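Local coordinates for uncharacterized protein (Bacteroides thetaiotaomicron, PDB 4LB8), which is of unknown function, a DUF4848-family protein made with a signal sequence and probably exported as a lipoprotein, at residues 61-66 with 125-130; 118-123 with 140-145. All blocks are in the same frame, centred on the assembly; numbering follows the deposited sequence.

Contact 1 of 2, residues 61-66 with 125-130; sequences KSQMIL and YFVNMK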
ATOM      1  N   LYS A  61     -28.365  -6.273 -26.812  1.00 52.04           N
ATOM      2  CA  LYS A  61     -27.041  -5.782 -26.436  1.00 51.32           C
ATOM      3  C   LYS A  61     -27.157  -5.171 -25.041  1.00 54.29           C
ATOM      4  O   LYS A  61     -27.859  -4.169 -24.853  1.00 55.77           O
ATOM      5  CB  LYS A  61     -26.477  -4.779 -27.467  1.00 54.27           C
ATOM      6  CG  LYS A  61     -25.078  -4.258 -27.132  1.00 61.52           C
ATOM      7  CD  LYS A  61     -24.268  -3.987 -28.394  1.00 69.00           C
ATOM      8  CE  LYS A  61     -23.103  -3.058 -28.154  1.00 78.12           C
ATOM      9  NZ  LYS A  61     -23.530  -1.632 -28.105  1.00 89.00           N
ATOM     10  N   SER A  62     -26.561  -5.830 -24.056  1.00 47.81           N
ATOM     11  CA  SER A  62     -26.586  -5.331 -22.693  1.00 45.67           C
ATOM     12  C   SER A  62     -25.270  -4.643 -22.403  1.00 49.92           C
ATOM     13  O   SER A  62     -24.352  -4.685 -23.237  1.00 50.15           O
ATOM     14  CB  SER A  62     -26.855  -6.455 -21.695  1.00 47.17           C
ATOM     15  OG  SER A  62     -26.071  -7.610 -21.939  1.00 51.79           O
ATOM     16  N   GLN A  63     -25.180  -3.987 -21.223  1.00 44.65           N
ATOM     17  CA  GLN A  63     -23.985  -3.299 -20.760  1.00 42.92           C
ATOM     18  C   GLN A  63     -22.808  -4.246 -20.696  1.00 46.79           C
ATOM     19  O   GLN A  63     -21.677  -3.810 -20.940  1.00 47.47           O
ATOM     20  CB  GLN A  63     -24.227  -2.657 -19.416  1.00 42.70           C
ATOM     21  CG  GLN A  63     -24.738  -1.257 -19.600  1.00 43.56           C
ATOM     22  CD  GLN A  63     -24.802  -0.501 -18.327  1.00 55.75           C
ATOM     23  OE1 GLN A  63     -23.984  -0.701 -17.408  1.00 60.29           O
ATOM     24  NE2 GLN A  63     -25.730   0.441 -18.289  1.00 39.81           N
HETATM   25  N   MSE A  64     -23.075  -5.546 -20.442  1.00 41.43           N
HETATM   26  CA  MSE A  64     -22.051  -6.573 -20.437  1.00 41.23           C
HETATM   27  C   MSE A  64     -21.395  -6.709 -21.839  1.00 48.02           C
HETATM   28  O   MSE A  64     -20.167  -6.750 -21.915  1.00 48.82           O
HETATM   29  CB  MSE A  64     -22.624  -7.909 -19.969  1.00 43.04           C
HETATM   30  CG  MSE A  64     -21.539  -8.925 -19.669  1.00 49.91           C
HETATM   31 SE   MSE A  64     -21.464 -10.482 -20.861  0.75 59.35          SE
HETATM   32  CE  MSE A  64     -21.252  -9.811 -22.434  1.00 56.63           C
ATOM     33  N   ILE A  65     -22.205  -6.769 -22.933  1.00 45.49           N
ATOM     34  CA  ILE A  65     -21.706  -6.896 -24.319  1.00 46.25           C
ATOM     35  C   ILE A  65     -20.866  -5.662 -24.666  1.00 50.50           C
ATOM     36  O   ILE A  65     -19.801  -5.802 -25.276  1.00 52.61           O
ATOM     37  CB  ILE A  65     -22.850  -7.154 -25.365  1.00 49.62           C
ATOM     38  CG1 ILE A  65     -23.747  -8.384 -25.005  1.00 49.88           C
ATOM     39  CG2 ILE A  65     -22.336  -7.188 -26.827  1.00 49.41           C
ATOM     40  CD1 ILE A  65     -23.125  -9.839 -25.159  1.00 53.23           C
ATOM     41  N   LEU A  66     -21.312  -4.473 -24.221  1.00 44.66           N
ATOM     42  CA  LEU A  66     -20.575  -3.225 -24.408  1.00 44.17           C
ATOM     43  C   LEU A  66     -19.223  -3.271 -23.671  1.00 45.32           C
ATOM     44  O   LEU A  66     -18.251  -2.782 -24.219  1.00 47.26           O
ATOM     45  CB  LEU A  66     -21.413  -2.020 -23.935  1.00 43.84           C
ATOM     46  CG  LEU A  66     -20.930  -0.653 -24.397  1.00 48.96           C
ATOM     47  CD1 LEU A  66     -21.084  -0.494 -25.901  1.00 50.21           C
ATOM     48  CD2 LEU A  66     -21.656   0.445 -23.651  1.00 50.79           C
ATOM     49  N   TYR A 125     -25.666  -7.904 -17.090  1.00 39.88           N
ATOM     50  CA  TYR A 125     -26.189  -8.868 -18.052  1.00 39.61           C
ATOM     51  C   TYR A 125     -27.544  -8.443 -18.618  1.00 44.49           C
ATOM     52  O   TYR A 125     -27.859  -8.811 -19.740  1.00 44.87           O
ATOM     53  CB  TYR A 125     -26.348 -10.253 -17.388  1.00 39.65           C
ATOM     54  CG  TYR A 125     -25.060 -10.820 -16.833  1.00 40.45           C
ATOM     55  CD1 TYR A 125     -23.986 -11.103 -17.668  1.00 42.71           C
ATOM     56  CD2 TYR A 125     -24.942 -11.144 -15.487  1.00 40.65           C
ATOM     57  CE1 TYR A 125     -22.782 -11.580 -17.155  1.00 44.10           C
ATOM     58  CE2 TYR A 125     -23.758 -11.663 -14.970  1.00 41.51           C
ATOM     59  CZ  TYR A 125     -22.677 -11.874 -15.807  1.00 50.50           C
ATOM     60  OH  TYR A 125     -21.505 -12.378 -15.306  1.00 54.29           O
ATOM     61  N   PHE A 126     -28.364  -7.712 -17.844  1.00 40.43           N
ATOM     62  CA  PHE A 126     -29.704  -7.416 -18.312  1.00 39.84           C
ATOM     63  C   PHE A 126     -29.982  -5.922 -18.531  1.00 44.24           C
ATOM     64  O   PHE A 126     -30.851  -5.626 -19.353  1.00 44.81           O
ATOM     65  CB  PHE A 126     -30.742  -8.015 -17.355  1.00 40.93           C
ATOM     66  CG  PHE A 126     -30.565  -9.475 -16.983  1.00 41.38           C
ATOM     67  CD1 PHE A 126     -30.541 -10.462 -17.958  1.00 44.72           C
ATOM     68  CD2 PHE A 126     -30.486  -9.863 -15.651  1.00 43.26           C
ATOM     69  CE1 PHE A 126     -30.413 -11.820 -17.609  1.00 45.80           C
ATOM     70  CE2 PHE A 126     -30.374 -11.218 -15.303  1.00 46.43           C
ATOM     71  CZ  PHE A 126     -30.325 -12.188 -16.282  1.00 44.42           C
ATOM     72  N   VAL A 127     -29.254  -4.990 -17.844  1.00 38.93           N
ATOM     73  CA  VAL A 127     -29.440  -3.544 -18.044  1.00 38.59           C
ATOM     74  C   VAL A 127     -29.089  -3.145 -19.487  1.00 43.73           C
ATOM     75  O   VAL A 127     -28.183  -3.721 -20.095  1.00 44.91           O
ATOM     76  CB  VAL A 127     -28.692  -2.607 -17.046  1.00 41.91           C
ATOM     77  CG1 VAL A 127     -29.318  -2.635 -15.658  1.00 41.07           C
ATOM     78  CG2 VAL A 127     -27.190  -2.885 -16.998  1.00 41.63           C
ATOM     79  N   ASN A 128     -29.815  -2.161 -20.023  1.00 39.88           N
ATOM     80  CA  ASN A 128     -29.583  -1.645 -21.357  1.00 41.45           C
ATOM     81  C   ASN A 128     -28.566  -0.497 -21.291  1.00 46.88           C
ATOM     82  O   ASN A 128     -27.854  -0.341 -20.289  1.00 47.34           O
ATOM     83  CB  ASN A 128     -30.910  -1.210 -22.028  1.00 46.20           C
ATOM     84  CG  ASN A 128     -31.695  -0.107 -21.340  1.00 59.65           C
ATOM     85  OD1 ASN A 128     -31.206   0.633 -20.480  1.00 52.95           O
ATOM     86  ND2 ASN A 128     -32.936   0.053 -21.751  1.00 46.33           N
HETATM   87  N   MSE A 129     -28.538   0.332 -22.339  1.00 42.73           N
HETATM   88  CA  MSE A 129     -27.592   1.427 -22.456  1.00 43.25           C
HETATM   89  C   MSE A 129     -27.875   2.606 -21.491  1.00 49.99           C
HETATM   90  O   MSE A 129     -26.983   3.449 -21.311  1.00 50.24           O
HETATM   91  CB  MSE A 129     -27.517   1.890 -23.919  1.00 46.33           C
HETATM   92  CG  MSE A 129     -26.961   0.798 -24.862  1.00 53.18           C
HETATM   93 SE   MSE A 129     -25.294  -0.045 -24.218  0.75 59.24          SE
HETATM   94  CE  MSE A 129     -25.877  -1.698 -23.642  1.00 54.85           C
ATOM     95  N   LYS A 130     -29.083   2.638 -20.844  1.00 46.18           N
ATOM     96  CA  LYS A 130     -29.482   3.667 -19.865  1.00 44.97           C
ATOM     97  C   LYS A 130     -29.506   3.092 -18.426  1.00 47.03           C
ATOM     98  O   LYS A 130     -29.948   3.770 -17.494  1.00 46.67           O
ATOM     99  CB  LYS A 130     -30.855   4.261 -20.225  1.00 47.73           C
ATOM    100  CG  LYS A 130     -30.878   5.069 -21.525  1.00 69.03           C
ATOM    101  CD  LYS A 130     -32.278   5.602 -21.858  1.00 84.56           C
ATOM    102  CE  LYS A 130     -32.457   7.057 -21.462  1.00 99.58           C
ATOM    103  NZ  LYS A 130     -33.813   7.572 -21.800  1.00105.10           N
TER

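Contact 2 of 2, residues 118-123 with 140-145; sequences LVYVAN and VVDKVY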
ATOM      1  N   LEU A 118     -22.792   0.631 -12.059  1.00 37.34           N
ATOM      2  CA  LEU A 118     -23.650  -0.233 -11.245  1.00 36.78           C
ATOM      3  C   LEU A 118     -23.084  -0.599  -9.891  1.00 41.50           C
ATOM      4  O   LEU A 118     -21.946  -1.049  -9.774  1.00 42.01           O
ATOM      5  CB  LEU A 118     -23.943  -1.558 -11.987  1.00 36.20           C
ATOM      6  CG  LEU A 118     -24.791  -1.511 -13.247  1.00 40.37           C
ATOM      7  CD1 LEU A 118     -25.019  -2.900 -13.785  1.00 40.09           C
ATOM      8  CD2 LEU A 118     -26.121  -0.835 -13.006  1.00 41.69           C
ATOM      9  N   VAL A 119     -23.930  -0.497  -8.877  1.00 37.36           N
ATOM     10  CA  VAL A 119     -23.612  -0.928  -7.514  1.00 35.31           C
ATOM     11  C   VAL A 119     -23.795  -2.459  -7.503  1.00 40.56           C
ATOM     12  O   VAL A 119     -22.916  -3.197  -7.058  1.00 41.36           O
ATOM     13  CB  VAL A 119     -24.515  -0.207  -6.467  1.00 35.36           C
ATOM     14  CG1 VAL A 119     -24.210  -0.672  -5.053  1.00 33.73           C
ATOM     15  CG2 VAL A 119     -24.404   1.297  -6.588  1.00 34.16           C
ATOM     16  N   TYR A 120     -24.933  -2.920  -8.046  1.00 36.00           N
ATOM     17  CA  TYR A 120     -25.314  -4.327  -8.145  1.00 35.22           C
ATOM     18  C   TYR A 120     -24.846  -4.801  -9.510  1.00 39.42           C
ATOM     19  O   TYR A 120     -25.584  -4.818 -10.492  1.00 39.85           O
ATOM     20  CB  TYR A 120     -26.831  -4.460  -7.906  1.00 36.54           C
ATOM     21  CG  TYR A 120     -27.297  -3.688  -6.682  1.00 39.13           C
ATOM     22  CD1 TYR A 120     -26.627  -3.798  -5.466  1.00 40.58           C
ATOM     23  CD2 TYR A 120     -28.378  -2.815  -6.750  1.00 40.92           C
ATOM     24  CE1 TYR A 120     -27.007  -3.048  -4.358  1.00 40.63           C
ATOM     25  CE2 TYR A 120     -28.785  -2.077  -5.637  1.00 41.99           C
ATOM     26  CZ  TYR A 120     -28.107  -2.215  -4.439  1.00 48.61           C
ATOM     27  OH  TYR A 120     -28.502  -1.529  -3.319  1.00 52.27           O
ATOM     28  N   VAL A 121     -23.558  -5.131  -9.539  1.00 35.60           N
ATOM     29  CA  VAL A 121     -22.699  -5.460 -10.673  1.00 34.60           C
ATOM     30  C   VAL A 121     -23.245  -6.536 -11.633  1.00 39.96           C
ATOM     31  O   VAL A 121     -23.111  -6.372 -12.857  1.00 38.62           O
ATOM     32  CB  VAL A 121     -21.244  -5.802 -10.224  1.00 36.16           C
ATOM     33  CG1 VAL A 121     -20.559  -4.575  -9.658  1.00 34.36           C
ATOM     34  CG2 VAL A 121     -21.176  -6.972  -9.234  1.00 35.45           C
ATOM     35  N   ALA A 122     -23.821  -7.634 -11.099  1.00 37.23           N
ATOM     36  CA  ALA A 122     -24.300  -8.749 -11.934  1.00 36.64           C
ATOM     37  C   ALA A 122     -25.489  -8.327 -12.810  1.00 39.27           C
ATOM     38  O   ALA A 122     -25.722  -8.953 -13.820  1.00 38.38           O
ATOM     39  CB  ALA A 122     -24.646  -9.962 -11.086  1.00 36.91           C
ATOM     40  N   ASN A 123     -26.140  -7.198 -12.506  1.00 36.08           N
ATOM     41  CA  ASN A 123     -27.248  -6.678 -13.319  1.00 35.71           C
ATOM     42  C   ASN A 123     -26.794  -6.221 -14.728  1.00 41.30           C
ATOM     43  O   ASN A 123     -27.653  -6.007 -15.588  1.00 42.17           O
ATOM     44  CB  ASN A 123     -27.955  -5.544 -12.605  1.00 29.41           C
ATOM     45  CG  ASN A 123     -28.927  -6.036 -11.583  1.00 43.46           C
ATOM     46  OD1 ASN A 123     -29.426  -7.141 -11.680  1.00 42.78           O
ATOM     47  ND2 ASN A 123     -29.262  -5.226 -10.592  1.00 35.28           N
ATOM     48  N   VAL A 140     -37.077  -0.557 -13.687  1.00 41.78           N
ATOM     49  CA  VAL A 140     -35.985  -0.470 -12.754  1.00 39.09           C
ATOM     50  C   VAL A 140     -34.843   0.294 -13.428  1.00 44.75           C
ATOM     51  O   VAL A 140     -34.284  -0.204 -14.407  1.00 46.50           O
ATOM     52  CB  VAL A 140     -35.534  -1.863 -12.252  1.00 40.07           C
ATOM     53  CG1 VAL A 140     -34.421  -1.730 -11.214  1.00 39.15           C
ATOM     54  CG2 VAL A 140     -36.708  -2.671 -11.700  1.00 39.30           C
ATOM     55  N   VAL A 141     -34.544   1.513 -12.939  1.00 40.09           N
ATOM     56  CA  VAL A 141     -33.377   2.320 -13.322  1.00 39.76           C
ATOM     57  C   VAL A 141     -32.347   1.933 -12.270  1.00 43.96           C
ATOM     58  O   VAL A 141     -32.427   2.404 -11.126  1.00 43.82           O
ATOM     59  CB  VAL A 141     -33.611   3.854 -13.418  1.00 42.08           C
ATOM     60  CG1 VAL A 141     -32.306   4.557 -13.779  1.00 41.73           C
ATOM     61  CG2 VAL A 141     -34.703   4.196 -14.414  1.00 41.36           C
ATOM     62  N   ASP A 142     -31.480   0.973 -12.603  1.00 40.13           N
ATOM     63  CA  ASP A 142     -30.600   0.385 -11.612  1.00 39.57           C
ATOM     64  C   ASP A 142     -29.649   1.391 -10.970  1.00 44.25           C
ATOM     65  O   ASP A 142     -29.186   2.353 -11.613  1.00 42.51           O
ATOM     66  CB  ASP A 142     -29.843  -0.838 -12.165  1.00 40.93           C
ATOM     67  CG  ASP A 142     -29.634  -1.943 -11.137  1.00 53.15           C
ATOM     68  OD1 ASP A 142     -30.544  -2.166 -10.303  1.00 56.44           O
ATOM     69  OD2 ASP A 142     -28.563  -2.572 -11.154  1.00 58.78           O
ATOM     70  N   LYS A 143     -29.421   1.153  -9.648  1.00 41.95           N
ATOM     71  CA  LYS A 143     -28.550   1.921  -8.752  1.00 41.75           C
ATOM     72  C   LYS A 143     -27.157   2.047  -9.343  1.00 44.17           C
ATOM     73  O   LYS A 143     -26.534   1.048  -9.724  1.00 41.57           O
ATOM     74  CB  LYS A 143     -28.480   1.291  -7.337  1.00 44.36           C
ATOM     75  CG  LYS A 143     -27.887   2.236  -6.288  1.00 52.94           C
ATOM     76  CD  LYS A 143     -28.083   1.767  -4.860  1.00 61.37           C
ATOM     77  CE  LYS A 143     -27.665   2.866  -3.903  1.00 75.43           C
ATOM     78  NZ  LYS A 143     -27.886   2.494  -2.476  1.00 84.07           N
ATOM     79  N   VAL A 144     -26.689   3.298  -9.436  1.00 41.79           N
ATOM     80  CA  VAL A 144     -25.371   3.606  -9.992  1.00 41.60           C
ATOM     81  C   VAL A 144     -24.542   4.411  -9.005  1.00 46.76           C
ATOM     82  O   VAL A 144     -25.078   4.967  -8.047  1.00 47.81           O
ATOM     83  CB  VAL A 144     -25.435   4.324 -11.375  1.00 44.59           C
ATOM     84  CG1 VAL A 144     -26.097   3.444 -12.435  1.00 43.09           C
ATOM     85  CG2 VAL A 144     -26.101   5.700 -11.284  1.00 44.84           C
ATOM     86  N   TYR A 145     -23.236   4.434  -9.221  1.00 44.20           N
ATOM     87  CA  TYR A 145     -22.311   5.292  -8.486  1.00 44.94           C
ATOM     88  C   TYR A 145     -22.358   6.687  -9.150  1.00 55.26           C
ATOM     89  O   TYR A 145     -22.457   6.784 -10.393  1.00 54.73           O
ATOM     90  CB  TYR A 145     -20.883   4.726  -8.491  1.00 44.14           C
ATOM     91  CG  TYR A 145     -20.713   3.447  -7.699  1.00 42.38           C
ATOM     92  CD1 TYR A 145     -20.748   3.457  -6.304  1.00 42.92           C
ATOM     93  CD2 TYR A 145     -20.439   2.243  -8.336  1.00 41.94           C
ATOM     94  CE1 TYR A 145     -20.572   2.287  -5.568  1.00 40.65           C
ATOM     95  CE2 TYR A 145     -20.251   1.067  -7.612  1.00 42.66           C
ATOM     96  CZ  TYR A 145     -20.314   1.095  -6.225  1.00 49.24           C
ATOM     97  OH  TYR A 145     -20.140  -0.061  -5.500  1.00 49.58           O
TER
HETATM   98  O   HOH W   1     -26.738  -1.547  -9.534  1.00 36.68           O
HETATM   99  O   HOH W   2     -31.785  -4.065  -8.898  1.00 49.09           O

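Contact 1 of 2, residues 61-66 with 125-130
Q63, in the first turn of helix 63-80, grips residues 125-130. Its N-H bonds to V127 O at 3.2 Å. Followed outward, its CB lies beside V127 CG2, its CG sits 3.3 Å from N128 O, and its CD rests on V127 CG2 at 3.6 Å. The chain runs extended beyond CG, CD anti to CA (chi2 -171°); OE1 stays near V127 CG2, and NE2 donates to N128 O at 3.0 Å, nearly along the C=O axis. Glutamine suits the place because its methylenes pack on a valine while its amide serves a carbonyl; an alanine here would probably leave N128 O without this donor and open a gap beside V127 CG2. S62, at the N-cap position, turns its hydroxyl to Y125 O, donating at 3.1 Å from above the carbonyl plane. The selenium of selenomethionine M64 stands at the edge of the Y125 ring, a Met-aromatic contact. Selenomethionine M129 lays its CE against the S62 backbone, 3.3 Å from S62 C, and its selenium touches L66 CD2. S62 and M64 pack on helix 48-57, Y125 and F126 on helix 33-44; Y125 OH bonds T256 O of the second subunit, and N128 ND2 bonds T26 O, just before strand 27-30.

Contact 2 of 2, residues 118-123 with 140-145
N123 and D142 meet in the tight, polar half of this contact. N123 ND2 donates to D142 OD2 at 2.8 Å, from above the carboxylate plane, with the amide and carboxylate planes turned 67° apart. One water accepts from Y120 N and donates to both D142 OD2 and K143 O, so this carboxylate oxygen takes two donors; a second water donates to D142 OD1. An aspartate suits this buried place because its two oxygens gather these donors, and N123 OD1 is held in turn by Y36 OH. Next to it L118 and V144 form a single beta bridge, and V119 N donates to K143 O at 3.1 Å. CG2 of V119 is shared between two side chains: it stands 4.0 Å from the centroid of the Y145 ring, over one face in a CH-pi contact, and touches K143 CG at 3.6 Å. A branched, compact valine fits both.

The other side is looser and more exposed. K143, with CG anti to its backbone N (chi1 -165°), runs out extended, and its CD passes Y120 OH at 3.7 Å, the methylenes packing while the ammonium end lies farther out. The side chain of V144 merely approaches L118 CD2 with its CG1 (4.3 Å). The contact lies just beyond strand 138-141, with Y145 resting on helix 148-152, N123 on helix 33-44, and Y120 packing on V187 of the second subunit.

How the contacts relate
Contact 1 is the more deeply buried of the two, whereas contact 2 is partly buried and has exposed residues in 140-145. Both use the long loop between helix 84-98 and strand 132-135, but contact 1 fastens it to the start of helix 63-80 and contact 2 fastens an earlier part of it to the chain leaving strand 138-141. Their chemistry differs accordingly: contact 1 relies on direct bonds to carbonyls and selenomethionine packing, while contact 2 adds to its direct bonds a carboxylate and a bridging water. V127 joins them, its CG2 touching L118 CD1 and its CG1 touching D142 CB. Helix 33-44 and the second subunit border both.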